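PDB 5M31: appr-1-p processing domain protein, which is of unknown function but belongs to the macro domain family, a compact alpha/beta fold with helices packed around a mixed beta-sheet. Local coordinates for residues A[50-55]-A[84-89]; A[70-75]-A[110-115]. All blocks are in the same frame, centred on the assembly; numbering follows the deposited sequence.

Interaction 1: residues A[50-55]-A[84-89]; sequences PDNYQA and IFNFPT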
loop_
_atom_site.group_PDB
_atom_site.type_symbol
_atom_site.label_atom_id
_atom_site.label_comp_id
_atom_site.label_asym_id
_atom_site.label_seq_id
_atom_site.Cartn_x
_atom_site.Cartn_y
_atom_site.Cartn_z
ATOM N N PRO A 50 5.247 -13.893 4.530
ATOM C CA PRO A 50 4.295 -14.982 4.291
ATOM C C PRO A 50 3.011 -14.954 5.160
ATOM O O PRO A 50 1.931 -15.351 4.697
ATOM C CB PRO A 50 5.116 -16.250 4.544
ATOM C CG PRO A 50 6.340 -15.826 5.283
ATOM C CD PRO A 50 6.570 -14.380 4.979
ATOM N N ASP A 51 3.116 -14.562 6.423
ATOM C CA ASP A 51 1.923 -14.533 7.263
ATOM C C ASP A 51 0.871 -13.499 6.766
ATOM O O ASP A 51 -0.335 -13.754 6.820
ATOM C CB ASP A 51 2.297 -14.237 8.708
ATOM C CG ASP A 51 3.153 -15.319 9.313
ATOM O OD1 ASP A 51 3.319 -16.431 8.697
ATOM O OD2 ASP A 51 3.598 -15.109 10.437
ATOM N N ASN A 52 1.356 -12.362 6.259
ATOM C CA ASN A 52 0.501 -11.359 5.610
ATOM C C ASN A 52 -0.159 -11.953 4.392
ATOM O O ASN A 52 -1.358 -11.776 4.203
ATOM C CB ASN A 52 1.282 -10.142 5.216
ATOM C CG ASN A 52 0.467 -9.125 4.473
ATOM O OD1 ASN A 52 -0.403 -8.472 5.019
ATOM N ND2 ASN A 52 0.717 -9.045 3.152
ATOM N N TYR A 53 0.612 -12.700 3.597
ATOM C CA TYR A 53 0.032 -13.310 2.386
ATOM C C TYR A 53 -1.091 -14.272 2.728
ATOM O O TYR A 53 -2.206 -14.177 2.167
ATOM C CB TYR A 53 1.112 -14.019 1.593
ATOM C CG TYR A 53 0.554 -14.836 0.438
ATOM C CD1 TYR A 53 -0.032 -14.215 -0.640
ATOM C CD2 TYR A 53 0.509 -16.224 0.496
ATOM C CE1 TYR A 53 -0.639 -14.952 -1.645
ATOM C CE2 TYR A 53 -0.031 -16.958 -0.544
ATOM C CZ TYR A 53 -0.560 -16.305 -1.625
ATOM O OH TYR A 53 -1.151 -17.031 -2.652
ATOM N N GLN A 54 -0.869 -15.138 3.715
ATOM C CA GLN A 54 -1.934 -16.084 4.100
ATOM C C GLN A 54 -3.140 -15.364 4.644
ATOM O O GLN A 54 -4.265 -15.717 4.333
ATOM C CB GLN A 54 -1.433 -17.120 5.132
ATOM C CG GLN A 54 -0.370 -18.120 4.606
ATOM C CD GLN A 54 -0.746 -18.889 3.319
ATOM O OE1 GLN A 54 -1.917 -19.181 3.041
ATOM N NE2 GLN A 54 0.278 -19.259 2.547
ATOM N N ALA A 55 -2.917 -14.344 5.492
ATOM C CA ALA A 55 -4.046 -13.553 5.998
ATOM C C ALA A 55 -4.826 -12.866 4.890
ATOM O O ALA A 55 -6.082 -12.867 4.897
ATOM C CB ALA A 55 -3.563 -12.534 7.014
ATOM N N ILE A 84 1.300 -4.334 7.527
ATOM C CA ILE A 84 1.254 -4.412 6.055
ATOM C C ILE A 84 -0.116 -3.941 5.587
ATOM O O ILE A 84 -1.104 -4.461 6.070
ATOM C CB ILE A 84 1.491 -5.828 5.562
ATOM C CG1 ILE A 84 2.780 -6.438 6.142
ATOM C CG2 ILE A 84 1.572 -5.812 4.009
ATOM C CD1 ILE A 84 4.029 -5.720 5.771
ATOM N N PHE A 85 -0.156 -2.839 4.811
ATOM C CA PHE A 85 -1.384 -2.248 4.313
ATOM C C PHE A 85 -1.544 -2.743 2.866
ATOM O O PHE A 85 -0.803 -2.262 1.992
ATOM C CB PHE A 85 -1.305 -0.757 4.268
ATOM C CG PHE A 85 -1.564 -0.044 5.608
ATOM C CD1 PHE A 85 -1.088 -0.494 6.806
ATOM C CD2 PHE A 85 -2.161 1.187 5.591
ATOM C CE1 PHE A 85 -1.315 0.252 8.014
ATOM C CE2 PHE A 85 -2.369 1.938 6.746
ATOM C CZ PHE A 85 -1.968 1.443 7.967
ATOM N N ASN A 86 -2.449 -3.693 2.676
ATOM C CA ASN A 86 -2.631 -4.358 1.383
ATOM C C ASN A 86 -3.675 -3.523 0.645
ATOM O O ASN A 86 -4.842 -3.551 0.980
ATOM C CB ASN A 86 -3.028 -5.814 1.540
ATOM C CG ASN A 86 -1.975 -6.659 2.242
ATOM O OD1 ASN A 86 -0.965 -7.068 1.643
ATOM N ND2 ASN A 86 -2.159 -6.852 3.593
ATOM N N PHE A 87 -3.165 -2.730 -0.298
ATOM C CA PHE A 87 -3.922 -1.626 -1.017
ATOM C C PHE A 87 -4.341 -2.161 -2.378
ATOM O O PHE A 87 -3.507 -2.335 -3.241
ATOM C CB PHE A 87 -2.913 -0.450 -1.151
ATOM C CG PHE A 87 -3.455 0.810 -1.739
ATOM C CD1 PHE A 87 -3.888 0.876 -3.043
ATOM C CD2 PHE A 87 -3.350 1.989 -1.058
ATOM C CE1 PHE A 87 -4.294 2.068 -3.622
ATOM C CE2 PHE A 87 -3.711 3.202 -1.636
ATOM C CZ PHE A 87 -4.200 3.234 -2.909
ATOM N N PRO A 88 -5.631 -2.407 -2.574
ATOM C CA PRO A 88 -6.056 -2.902 -3.871
ATOM C C PRO A 88 -5.953 -1.820 -4.968
ATOM O O PRO A 88 -6.457 -0.728 -4.794
ATOM C CB PRO A 88 -7.536 -3.314 -3.616
ATOM C CG PRO A 88 -7.660 -3.391 -2.152
ATOM C CD PRO A 88 -6.737 -2.391 -1.610
ATOM N N THR A 89 -5.348 -2.131 -6.118
ATOM C CA THR A 89 -5.295 -1.164 -7.193
ATOM C C THR A 89 -6.041 -1.681 -8.385
ATOM O O THR A 89 -6.118 -1.017 -9.374
ATOM C CB THR A 89 -3.881 -0.886 -7.682
ATOM O OG1 THR A 89 -3.306 -2.084 -8.197
ATOM C CG2 THR A 89 -2.968 -0.393 -6.554
#

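Interaction 2: residues A[70-75]-A[110-115]; sequences IFVYDR and VCRIQE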
loop_
_atom_site.group_PDB
_atom_site.type_symbol
_atom_site.label_atom_id
_atom_site.label_comp_id
_atom_site.label_asym_id
_atom_site.label_seq_id
_atom_site.Cartn_x
_atom_site.Cartn_y
_atom_site.Cartn_z
ATOM N N ILE A 70 -8.684 -1.122 2.210
ATOM C CA ILE A 70 -7.369 -1.668 2.495
ATOM C C ILE A 70 -7.492 -2.789 3.493
ATOM O O ILE A 70 -8.176 -2.660 4.542
ATOM C CB ILE A 70 -6.441 -0.560 3.047
ATOM C CG1 ILE A 70 -6.198 0.448 1.905
ATOM C CG2 ILE A 70 -5.135 -1.143 3.601
ATOM C CD1 ILE A 70 -5.509 1.709 2.291
ATOM N N PHE A 71 -6.777 -3.859 3.252
ATOM C CA PHE A 71 -6.684 -4.927 4.217
ATOM C C PHE A 71 -5.370 -4.809 4.981
ATOM O O PHE A 71 -4.328 -4.944 4.390
ATOM C CB PHE A 71 -6.765 -6.282 3.541
ATOM C CG PHE A 71 -6.476 -7.429 4.489
ATOM C CD1 PHE A 71 -7.328 -7.690 5.526
ATOM C CD2 PHE A 71 -5.287 -8.191 4.387
ATOM C CE1 PHE A 71 -7.035 -8.666 6.473
ATOM C CE2 PHE A 71 -5.029 -9.201 5.308
ATOM C CZ PHE A 71 -5.885 -9.426 6.348
ATOM N N VAL A 72 -5.451 -4.528 6.297
ATOM C CA VAL A 72 -4.279 -4.347 7.124
ATOM C C VAL A 72 -3.973 -5.606 7.892
ATOM O O VAL A 72 -4.898 -6.245 8.466
ATOM C CB VAL A 72 -4.458 -3.179 8.123
ATOM C CG1 VAL A 72 -3.224 -3.057 9.008
ATOM C CG2 VAL A 72 -4.654 -1.882 7.386
ATOM N N TYR A 73 -2.723 -6.023 7.850
ATOM C CA TYR A 73 -2.242 -7.133 8.677
ATOM C C TYR A 73 -1.281 -6.593 9.750
ATOM O O TYR A 73 -0.362 -5.811 9.424
ATOM C CB TYR A 73 -1.543 -8.210 7.839
ATOM C CG TYR A 73 -1.067 -9.390 8.638
ATOM C CD1 TYR A 73 -1.995 -10.300 9.220
ATOM C CD2 TYR A 73 0.294 -9.567 8.949
ATOM C CE1 TYR A 73 -1.558 -11.368 9.962
ATOM C CE2 TYR A 73 0.715 -10.649 9.696
ATOM C CZ TYR A 73 -0.203 -11.505 10.244
ATOM O OH TYR A 73 0.221 -12.582 10.971
ATOM N N ASP A 74 -1.534 -6.963 11.006
ATOM C CA ASP A 74 -0.715 -6.555 12.134
ATOM C C ASP A 74 0.270 -7.669 12.498
ATOM O O ASP A 74 -0.133 -8.758 12.945
ATOM C CB ASP A 74 -1.636 -6.278 13.333
ATOM C CG ASP A 74 -0.891 -5.730 14.562
ATOM O OD1 ASP A 74 0.335 -5.575 14.544
ATOM O OD2 ASP A 74 -1.591 -5.436 15.554
ATOM N N ARG A 75 1.563 -7.396 12.360
ATOM C CA ARG A 75 2.558 -8.400 12.647
ATOM C C ARG A 75 2.870 -8.448 14.137
ATOM O O ARG A 75 3.610 -9.300 14.594
ATOM C CB ARG A 75 3.819 -8.130 11.841
ATOM C CG ARG A 75 3.605 -8.150 10.327
ATOM C CD ARG A 75 4.876 -7.804 9.580
ATOM N NE ARG A 75 5.886 -8.854 9.711
ATOM C CZ ARG A 75 7.177 -8.669 9.953
ATOM N NH1 ARG A 75 7.998 -9.713 10.045
ATOM N NH2 ARG A 75 7.686 -7.440 10.096
ATOM N N VAL A 110 -5.493 7.034 4.280
ATOM C CA VAL A 110 -5.575 8.047 5.306
ATOM C C VAL A 110 -6.394 7.520 6.475
ATOM O O VAL A 110 -5.933 7.586 7.650
ATOM C CB VAL A 110 -6.169 9.342 4.789
ATOM C CG1 VAL A 110 -6.526 10.316 5.915
ATOM C CG2 VAL A 110 -5.182 9.964 3.814
ATOM N N CYS A 111 -7.556 6.937 6.192
ATOM C CA CYS A 111 -8.404 6.338 7.251
ATOM C C CYS A 111 -7.642 5.346 8.118
ATOM O O CYS A 111 -7.713 5.412 9.355
ATOM C CB CYS A 111 -9.594 5.634 6.639
ATOM S SG CYS A 111 -10.701 6.797 5.831
ATOM N N ARG A 112 -6.909 4.412 7.510
ATOM C CA ARG A 112 -6.266 3.337 8.281
ATOM C C ARG A 112 -5.084 3.880 9.068
ATOM O O ARG A 112 -4.829 3.425 10.180
ATOM C CB ARG A 112 -5.746 2.222 7.394
ATOM C CG ARG A 112 -6.777 1.221 6.876
ATOM C CD ARG A 112 -8.034 1.032 7.682
ATOM N NE ARG A 112 -7.873 0.186 8.862
ATOM C CZ ARG A 112 -7.828 -1.149 8.842
ATOM N NH1 ARG A 112 -8.100 -1.794 7.733
ATOM N NH2 ARG A 112 -7.550 -1.837 9.959
ATOM N N ILE A 113 -4.351 4.811 8.472
ATOM C CA ILE A 113 -3.211 5.470 9.179
ATOM C C ILE A 113 -3.743 6.114 10.453
ATOM O O ILE A 113 -3.167 5.915 11.590
ATOM C CB ILE A 113 -2.529 6.493 8.235
ATOM C CG1 ILE A 113 -1.762 5.736 7.137
ATOM C CG2 ILE A 113 -1.665 7.462 9.040
ATOM C CD1 ILE A 113 -1.257 6.672 6.069
ATOM N N GLN A 114 -4.842 6.837 10.328
ATOM C CA GLN A 114 -5.430 7.532 11.481
ATOM C C GLN A 114 -5.985 6.586 12.501
ATOM O O GLN A 114 -5.694 6.782 13.720
ATOM C CB GLN A 114 -6.392 8.624 10.973
ATOM C CG GLN A 114 -5.503 9.661 10.269
ATOM C CD GLN A 114 -6.133 10.975 9.922
ATOM O OE1 GLN A 114 -7.324 11.061 9.609
ATOM N NE2 GLN A 114 -5.289 12.058 9.951
ATOM N N GLU A 115 -6.715 5.560 12.075
ATOM C CA GLU A 115 -7.320 4.533 12.965
ATOM C C GLU A 115 -6.265 3.870 13.830
ATOM O O GLU A 115 -6.469 3.688 15.049
ATOM C CB GLU A 115 -8.037 3.419 12.179
ATOM C CG GLU A 115 -9.387 3.809 11.590
ATOM C CD GLU A 115 -9.939 2.857 10.562
ATOM O OE1 GLU A 115 -9.279 1.852 10.163
ATOM O OE2 GLU A 115 -10.985 3.193 9.962
HETATM O O HOH W 1 -8.087 -4.276 7.580
#

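Interaction 1: residues A[50-55]-A[84-89]
N52 and N86 reach each other from opposite directions: N52, on helix 50-61, extends straight out with CG opposite its backbone N (chi1 176°), while N86, on strand 83-88, sets CG opposite its carbonyl carbon (chi1 -63°). The two carboxamides meet edge to edge, only 13° from coplanar, and close a cyclic amide pair. N86 ND2 donates to N52 OD1 at 2.8 Å, and N52 ND2 returns a bond to N86 OD1 at 3.0 Å. Both bonds are nearly straight. Each donor lies in the carbonyl plane of its acceptor, on a lone pair, and each acceptor lies in the amide plane of its donor, so the eight-membered ring of the pair is almost flat. I84, two residues back on the strand, lies over one face of the N52 amide: its CB is 3.3 Å from N52 OD1, and its CG2 is 3.5 Å from N52 CG. Nearby M37, from a loop, touches both asparagines. N86 has further partners within the sheet, since its ND2 also donates to the carbonyl O of F71 on strand 71-74 and its OD1 also accepts from N29 ND2 on strand 26-31. Across the strand, F85 faces the other way, toward helix 99-116. With two donated and two accepted bonds, the N86 amide has its orientation settled by its surroundings, and it in turn dictates which way N52 is flipped. Helix and sheet are thus joined in a buried setting by a neutral, self-complementary pair, with no charge left to compensate.

Interaction 2: residues A[70-75]-A[110-115]
R112, on helix 99-116, bends over V72 on edge strand 71-74 and I70 just before that strand. It was modelled in two conformers, so the contacts given here, which belong to one of them, are less certain. Its CB is 3.5 Å from CE2 of the F85 ring, on the neighbouring strand. CG comes next, 3.8 Å from V72 CG2 and 4.2 Å from I70 CB. Bends at chi2 and chi3 then fold the chain back, and the arginine chain passes V72, the two side chains running antiparallel to each other. NE is placed beside E115 OE1, one turn further along the same helix; this is a salt bridge, though the 2.5 Å separation is doubtfully short. At CZ the guanidinium lies with one face against V72, whose CG2 is 3.6 Å from CZ and offset toward the rim. NH2 has V72 CB at 3.8 Å. NH1 is directed at the end of the strand: I70 O sits near the guanidinium plane at its edge, 3.3 Å from NH1. A water accepts from V72 N at 2.9 Å and also lies close to NH1, but at a length too short to trust. Around this arm, I70 packs on L109 and F85, and its N is held by D108 OD2, while V72 touches L116 and Y83. The helix therefore lies against one side of the strand pair 71-74 and 83-88, whereas F71 and Y73 point their side chains to helix 50-61 on the other.

Overall arrangement
The two contacts sit on opposite faces of the same strand pair, with centres about 11 Å apart. Strands 71-74 and 83-88 run antiparallel at the edge of the sheet, bonded by N86 N to F71 O (2.8 Å) and I84 O to Y73 N (2.9 Å). Interaction 1 brings helix 50-61 to the inner of these strands, and interaction 2 brings helix 99-116 to the outer one. They also touch directly, as N52 OD1 lies 3.1 Å from Y73 CB. The segments alternate along the chain, so the two helix-strand contacts interlock in a three-layer macro-domain arrangement, with the strand pair held between the two helices.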